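Local coordinates for putative cell invasion protein with MAC/Perforin domain (Bacteroides thetaiotaomicron VPI-5482, PDB 3KK7) that is of uncertain function but belongs to the MAC/perforin (MACPF) family, many of whose members form pores, and was named a putative cell invasion protein, at residues 108-120 / 132-144. Sequence-based numbering, arbitrary orientation.
Sequences YSDFDRLEKNKTF and LGPFKFGRQKTIK
In the MACPF domain, the loop that leaves strand 93-108 packs against helix 133-146, with Phe120 and Phe135 meeting at one end of the contact. Their rings form an offset stack, centroids 4.6 Å apart and planes at 20°. Phe120 CB rides over the centre of the Phe135 ring as a CH-pi contact, while Leu132 CD2 lies at the edge of the Phe120 ring. Leu114 CD2 reaches Phe135 CE2 at 3.5 Å and also touches Arg139 CB. With an alanine at Phe135, the Phe120 ring would probably lose its stacking partner and a gap would be likely to open beside Leu114 CD2. Glu115 brings OE2 to within 3.6 Å of Phe135 CE2, its carboxylate nearly perpendicular to the ring; the syn lone pair of OE2 takes the Phe120 N-H at 3.0 Å, and OE1 is hydrogen-bonded to Thr121 OG1. Further along the helix, Gln140 CB sits over the centre of the Phe111 ring as a CH-pi contact; the Gln140 amide lies stacked 13° from the ring plane, and Ile143 CG1 meets the ring edge. Arg139 turns NH1 to Tyr108 OH, a nearly straight bond of 3.0 Å in the guanidinium plane; NH1 also makes a salt bridge to Glu161, and NH2 is hydrogen-bonded to Ser67 O. The Lys136 chain, running straight beyond CG, passes Phe111 O and carries NZ to 2.9 Å from Asp112 OD1, approaching from above the carboxylate plane. The chemistry is thus graded: a buried Phe120–Phe135 stack makes the apolar part, the arginine's charge is probably balanced by Glu161, and a salt bridge closes the more exposed margin.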
loop_
_atom_site.group_PDB
_atom_site.type_symbol
_atom_site.label_atom_id
_atom_site.label_comp_id
_atom_site.label_asym_id
_atom_site.label_seq_id
_atom_site.Cartn_x
_atom_site.Cartn_y
_atom_site.Cartn_z
ATOM N N TYR A 108 -9.183 7.869 23.888
ATOM C CA TYR A 108 -8.764 6.487 23.774
ATOM C C TYR A 108 -7.714 6.123 24.815
ATOM O O TYR A 108 -6.681 6.776 24.938
ATOM C CB TYR A 108 -8.296 6.179 22.336
ATOM C CG TYR A 108 -7.164 7.023 21.750
ATOM C CD1 TYR A 108 -7.378 8.340 21.326
ATOM C CD2 TYR A 108 -5.888 6.474 21.560
ATOM C CE1 TYR A 108 -6.324 9.116 20.769
ATOM C CE2 TYR A 108 -4.837 7.216 20.998
ATOM C CZ TYR A 108 -5.053 8.534 20.605
ATOM O OH TYR A 108 -4.008 9.242 20.047
ATOM N N SER A 109 -8.017 5.064 25.562
ATOM C CA SER A 109 -7.155 4.536 26.624
ATOM C C SER A 109 -6.007 3.711 26.118
ATOM O O SER A 109 -5.134 3.328 26.901
ATOM C CB SER A 109 -7.952 3.627 27.556
ATOM O OG SER A 109 -8.867 4.383 28.318
ATOM N N ASP A 110 -6.021 3.370 24.843
ATOM C CA ASP A 110 -4.927 2.586 24.294
ATOM C C ASP A 110 -5.043 2.591 22.785
ATOM O O ASP A 110 -6.024 3.126 22.231
ATOM C CB ASP A 110 -4.877 1.151 24.881
ATOM C CG ASP A 110 -5.998 0.255 24.380
ATOM O OD1 ASP A 110 -6.370 0.316 23.191
ATOM O OD2 ASP A 110 -6.511 -0.541 25.189
ATOM N N PHE A 111 -4.063 1.981 22.125
ATOM C CA PHE A 111 -3.937 2.132 20.690
ATOM C C PHE A 111 -4.864 1.233 19.896
ATOM O O PHE A 111 -5.064 1.477 18.728
ATOM C CB PHE A 111 -2.461 2.112 20.288
ATOM C CG PHE A 111 -1.717 3.264 20.891
ATOM C CD1 PHE A 111 -1.859 4.547 20.367
ATOM C CD2 PHE A 111 -1.010 3.116 22.063
ATOM C CE1 PHE A 111 -1.223 5.654 20.982
ATOM C CE2 PHE A 111 -0.395 4.204 22.685
ATOM C CZ PHE A 111 -0.505 5.468 22.150
ATOM N N ASP A 112 -5.508 0.261 20.524
ATOM C CA ASP A 112 -6.594 -0.436 19.847
ATOM C C ASP A 112 -7.849 0.397 19.933
ATOM O O ASP A 112 -8.601 0.522 18.955
ATOM C CB ASP A 112 -6.826 -1.819 20.430
ATOM C CG ASP A 112 -5.753 -2.788 20.028
ATOM O OD1 ASP A 112 -5.079 -2.560 18.989
ATOM O OD2 ASP A 112 -5.599 -3.801 20.738
ATOM N N ARG A 113 -8.068 1.005 21.090
ATOM C CA ARG A 113 -9.211 1.893 21.262
ATOM C C ARG A 113 -9.129 3.115 20.334
ATOM O O ARG A 113 -10.142 3.749 20.120
ATOM C CB ARG A 113 -9.334 2.365 22.708
ATOM C CG ARG A 113 -9.455 1.240 23.761
ATOM C CD ARG A 113 -10.823 0.687 23.906
ATOM N NE ARG A 113 -11.821 1.738 24.054
ATOM C CZ ARG A 113 -13.132 1.536 23.983
ATOM N NH1 ARG A 113 -13.611 0.302 23.797
ATOM N NH2 ARG A 113 -13.965 2.560 24.114
ATOM N N LEU A 114 -7.937 3.446 19.819
ATOM C CA LEU A 114 -7.759 4.541 18.850
ATOM C C LEU A 114 -8.793 4.477 17.714
ATOM O O LEU A 114 -9.304 5.510 17.247
ATOM C CB LEU A 114 -6.343 4.502 18.249
ATOM C CG LEU A 114 -5.992 5.525 17.164
ATOM C CD1 LEU A 114 -6.295 7.006 17.563
ATOM C CD2 LEU A 114 -4.511 5.359 16.779
ATOM N N GLU A 115 -9.102 3.244 17.310
ATOM C CA GLU A 115 -10.056 2.982 16.242
ATOM C C GLU A 115 -11.474 2.595 16.719
ATOM O O GLU A 115 -12.272 2.080 15.954
ATOM C CB GLU A 115 -9.468 1.921 15.300
ATOM C CG GLU A 115 -8.510 2.519 14.302
ATOM C CD GLU A 115 -9.217 3.455 13.331
ATOM O OE1 GLU A 115 -9.934 2.960 12.420
ATOM O OE2 GLU A 115 -9.072 4.691 13.501
ATOM N N LYS A 116 -11.807 2.895 17.959
ATOM C CA LYS A 116 -13.147 2.600 18.472
ATOM C C LYS A 116 -14.276 3.198 17.610
ATOM O O LYS A 116 -15.349 2.625 17.569
ATOM C CB LYS A 116 -13.314 3.081 19.925
ATOM C CG LYS A 116 -13.429 4.617 20.116
ATOM C CD LYS A 116 -13.477 4.967 21.589
ATOM C CE LYS A 116 -13.853 6.400 21.819
ATOM N NZ LYS A 116 -14.047 6.691 23.286
ATOM N N ASN A 117 -14.051 4.345 16.978
ATOM C CA ASN A 117 -15.016 4.950 16.049
ATOM C C ASN A 117 -14.661 4.739 14.583
ATOM O O ASN A 117 -15.206 5.383 13.703
ATOM C CB ASN A 117 -15.146 6.449 16.340
ATOM C CG ASN A 117 -15.653 6.727 17.751
ATOM O OD1 ASN A 117 -16.274 5.876 18.374
ATOM N ND2 ASN A 117 -15.391 7.930 18.251
ATOM N N LYS A 118 -13.723 3.836 14.339
ATOM C CA LYS A 118 -13.295 3.489 13.002
ATOM C C LYS A 118 -12.910 4.712 12.152
ATOM O O LYS A 118 -13.112 4.732 10.939
ATOM C CB LYS A 118 -14.406 2.672 12.329
ATOM C CG LYS A 118 -14.629 1.322 12.963
ATOM C CD LYS A 118 -15.487 0.454 12.037
ATOM C CE LYS A 118 -15.505 -1.029 12.459
ATOM N NZ LYS A 118 -16.706 -1.697 11.855
ATOM N N THR A 119 -12.300 5.702 12.795
ATOM C CA THR A 119 -11.990 6.975 12.144
ATOM C C THR A 119 -11.111 6.801 10.890
ATOM O O THR A 119 -11.429 7.356 9.814
ATOM C CB THR A 119 -11.344 7.976 13.153
ATOM O OG1 THR A 119 -12.167 8.055 14.337
ATOM C CG2 THR A 119 -11.180 9.372 12.528
ATOM N N PHE A 120 -10.019 6.045 11.041
ATOM C CA PHE A 120 -9.128 5.723 9.905
ATOM C C PHE A 120 -9.708 4.620 9.019
ATOM O O PHE A 120 -9.710 4.751 7.796
ATOM C CB PHE A 120 -7.730 5.318 10.376
ATOM C CG PHE A 120 -6.832 4.901 9.264
ATOM C CD1 PHE A 120 -6.554 5.764 8.238
ATOM C CD2 PHE A 120 -6.299 3.630 9.215
ATOM C CE1 PHE A 120 -5.741 5.375 7.182
ATOM C CE2 PHE A 120 -5.498 3.239 8.155
ATOM C CZ PHE A 120 -5.220 4.119 7.146
ATOM N N LEU A 132 -4.522 -2.535 10.442
ATOM C CA LEU A 132 -4.474 -1.355 11.281
ATOM C C LEU A 132 -3.174 -1.174 12.066
ATOM O O LEU A 132 -2.917 -0.069 12.551
ATOM C CB LEU A 132 -5.653 -1.374 12.244
ATOM C CG LEU A 132 -7.024 -1.142 11.608
ATOM C CD1 LEU A 132 -8.133 -1.456 12.592
ATOM C CD2 LEU A 132 -7.116 0.343 11.080
ATOM N N GLY A 133 -2.358 -2.231 12.183
ATOM C CA GLY A 133 -1.091 -2.174 12.927
ATOM C C GLY A 133 -0.237 -0.941 12.639
ATOM O O GLY A 133 0.144 -0.196 13.547
ATOM N N PRO A 134 0.045 -0.685 11.357
ATOM C CA PRO A 134 0.912 0.478 11.058
ATOM C C PRO A 134 0.310 1.826 11.448
ATOM O O PRO A 134 1.030 2.702 11.956
ATOM C CB PRO A 134 1.144 0.372 9.552
ATOM C CG PRO A 134 0.890 -1.127 9.248
ATOM C CD PRO A 134 -0.211 -1.519 10.171
ATOM N N PHE A 135 -0.992 1.982 11.248
ATOM C CA PHE A 135 -1.651 3.194 11.684
ATOM C C PHE A 135 -1.497 3.355 13.196
ATOM O O PHE A 135 -1.119 4.413 13.670
ATOM C CB PHE A 135 -3.123 3.192 11.309
ATOM C CG PHE A 135 -3.865 4.343 11.873
ATOM C CD1 PHE A 135 -3.571 5.627 11.449
ATOM C CD2 PHE A 135 -4.832 4.157 12.851
ATOM C CE1 PHE A 135 -4.222 6.715 11.980
ATOM C CE2 PHE A 135 -5.507 5.230 13.402
ATOM C CZ PHE A 135 -5.202 6.515 12.980
ATOM N N LYS A 136 -1.784 2.296 13.949
ATOM C CA LYS A 136 -1.727 2.369 15.421
ATOM C C LYS A 136 -0.297 2.608 15.909
ATOM O O LYS A 136 -0.064 3.351 16.871
ATOM C CB LYS A 136 -2.288 1.095 16.055
ATOM C CG LYS A 136 -3.734 0.850 15.769
ATOM C CD LYS A 136 -4.212 -0.494 16.285
ATOM C CE LYS A 136 -5.715 -0.632 16.031
ATOM N NZ LYS A 136 -6.219 -1.999 16.340
ATOM N N PHE A 137 0.646 1.973 15.228
ATOM C CA PHE A 137 2.052 2.153 15.539
ATOM C C PHE A 137 2.480 3.609 15.341
ATOM O O PHE A 137 3.141 4.178 16.181
ATOM C CB PHE A 137 2.922 1.222 14.680
ATOM C CG PHE A 137 4.430 1.443 14.866
ATOM C CD1 PHE A 137 5.108 0.849 15.930
ATOM C CD2 PHE A 137 5.137 2.269 14.003
ATOM C CE1 PHE A 137 6.450 1.065 16.122
ATOM C CE2 PHE A 137 6.498 2.489 14.186
ATOM C CZ PHE A 137 7.155 1.883 15.251
ATOM N N GLY A 138 2.078 4.198 14.223
ATOM C CA GLY A 138 2.411 5.578 13.905
ATOM C C GLY A 138 1.822 6.558 14.887
ATOM O O GLY A 138 2.455 7.543 15.256
ATOM N N ARG A 139 0.611 6.303 15.346
ATOM C CA ARG A 139 0.029 7.224 16.294
ATOM C C ARG A 139 0.849 7.168 17.581
ATOM O O ARG A 139 1.257 8.218 18.081
ATOM C CB ARG A 139 -1.472 6.966 16.527
ATOM C CG ARG A 139 -2.125 7.744 17.681
ATOM C CD ARG A 139 -1.955 9.239 17.539
ATOM N NE ARG A 139 -2.599 9.775 16.327
ATOM C CZ ARG A 139 -3.859 10.186 16.250
ATOM N NH1 ARG A 139 -4.692 10.092 17.298
ATOM N NH2 ARG A 139 -4.308 10.668 15.106
ATOM N N GLN A 140 1.128 5.959 18.076
ATOM C CA GLN A 140 1.886 5.810 19.308
ATOM C C GLN A 140 3.267 6.443 19.181
ATOM O O GLN A 140 3.753 7.041 20.108
ATOM C CB GLN A 140 2.062 4.338 19.721
ATOM C CG GLN A 140 2.816 4.206 21.063
ATOM C CD GLN A 140 2.846 2.806 21.630
ATOM O OE1 GLN A 140 2.489 1.836 20.974
ATOM N NE2 GLN A 140 3.287 2.696 22.861
ATOM N N LYS A 141 3.900 6.262 18.032
ATOM C CA LYS A 141 5.211 6.835 17.776
ATOM C C LYS A 141 5.159 8.374 17.894
ATOM O O LYS A 141 6.005 8.987 18.547
ATOM C CB LYS A 141 5.719 6.351 16.404
ATOM C CG LYS A 141 7.020 6.985 15.944
ATOM C CD LYS A 141 7.593 6.283 14.686
ATOM C CE LYS A 141 8.871 6.965 14.178
ATOM N NZ LYS A 141 8.632 8.362 13.665
ATOM N N THR A 142 4.126 8.973 17.310
ATOM C CA THR A 142 3.913 10.394 17.392
ATOM C C THR A 142 3.653 10.828 18.820
ATOM O O THR A 142 4.243 11.817 19.282
ATOM C CB THR A 142 2.715 10.850 16.498
ATOM O OG1 THR A 142 2.946 10.432 15.155
ATOM C CG2 THR A 142 2.538 12.369 16.533
ATOM N N ILE A 143 2.770 10.111 19.524
ATOM C CA ILE A 143 2.491 10.479 20.919
ATOM C C ILE A 143 3.813 10.500 21.681
ATOM O O ILE A 143 4.120 11.471 22.371
ATOM C CB ILE A 143 1.550 9.519 21.676
ATOM C CG1 ILE A 143 0.225 9.337 20.938
ATOM C CG2 ILE A 143 1.279 10.054 23.080
ATOM C CD1 ILE A 143 -0.498 10.615 20.629
ATOM N N LYS A 144 4.608 9.452 21.518
ATOM C CA LYS A 144 5.859 9.364 22.242
ATOM C C LYS A 144 6.838 10.486 21.877
ATOM O O LYS A 144 7.565 10.948 22.738
ATOM C CB LYS A 144 6.506 7.995 22.054
ATOM C CG LYS A 144 5.806 6.861 22.770
ATOM C CD LYS A 144 6.713 5.620 22.779
ATOM C CE LYS A 144 6.146 4.499 23.595
ATOM N NZ LYS A 144 7.107 3.354 23.675
#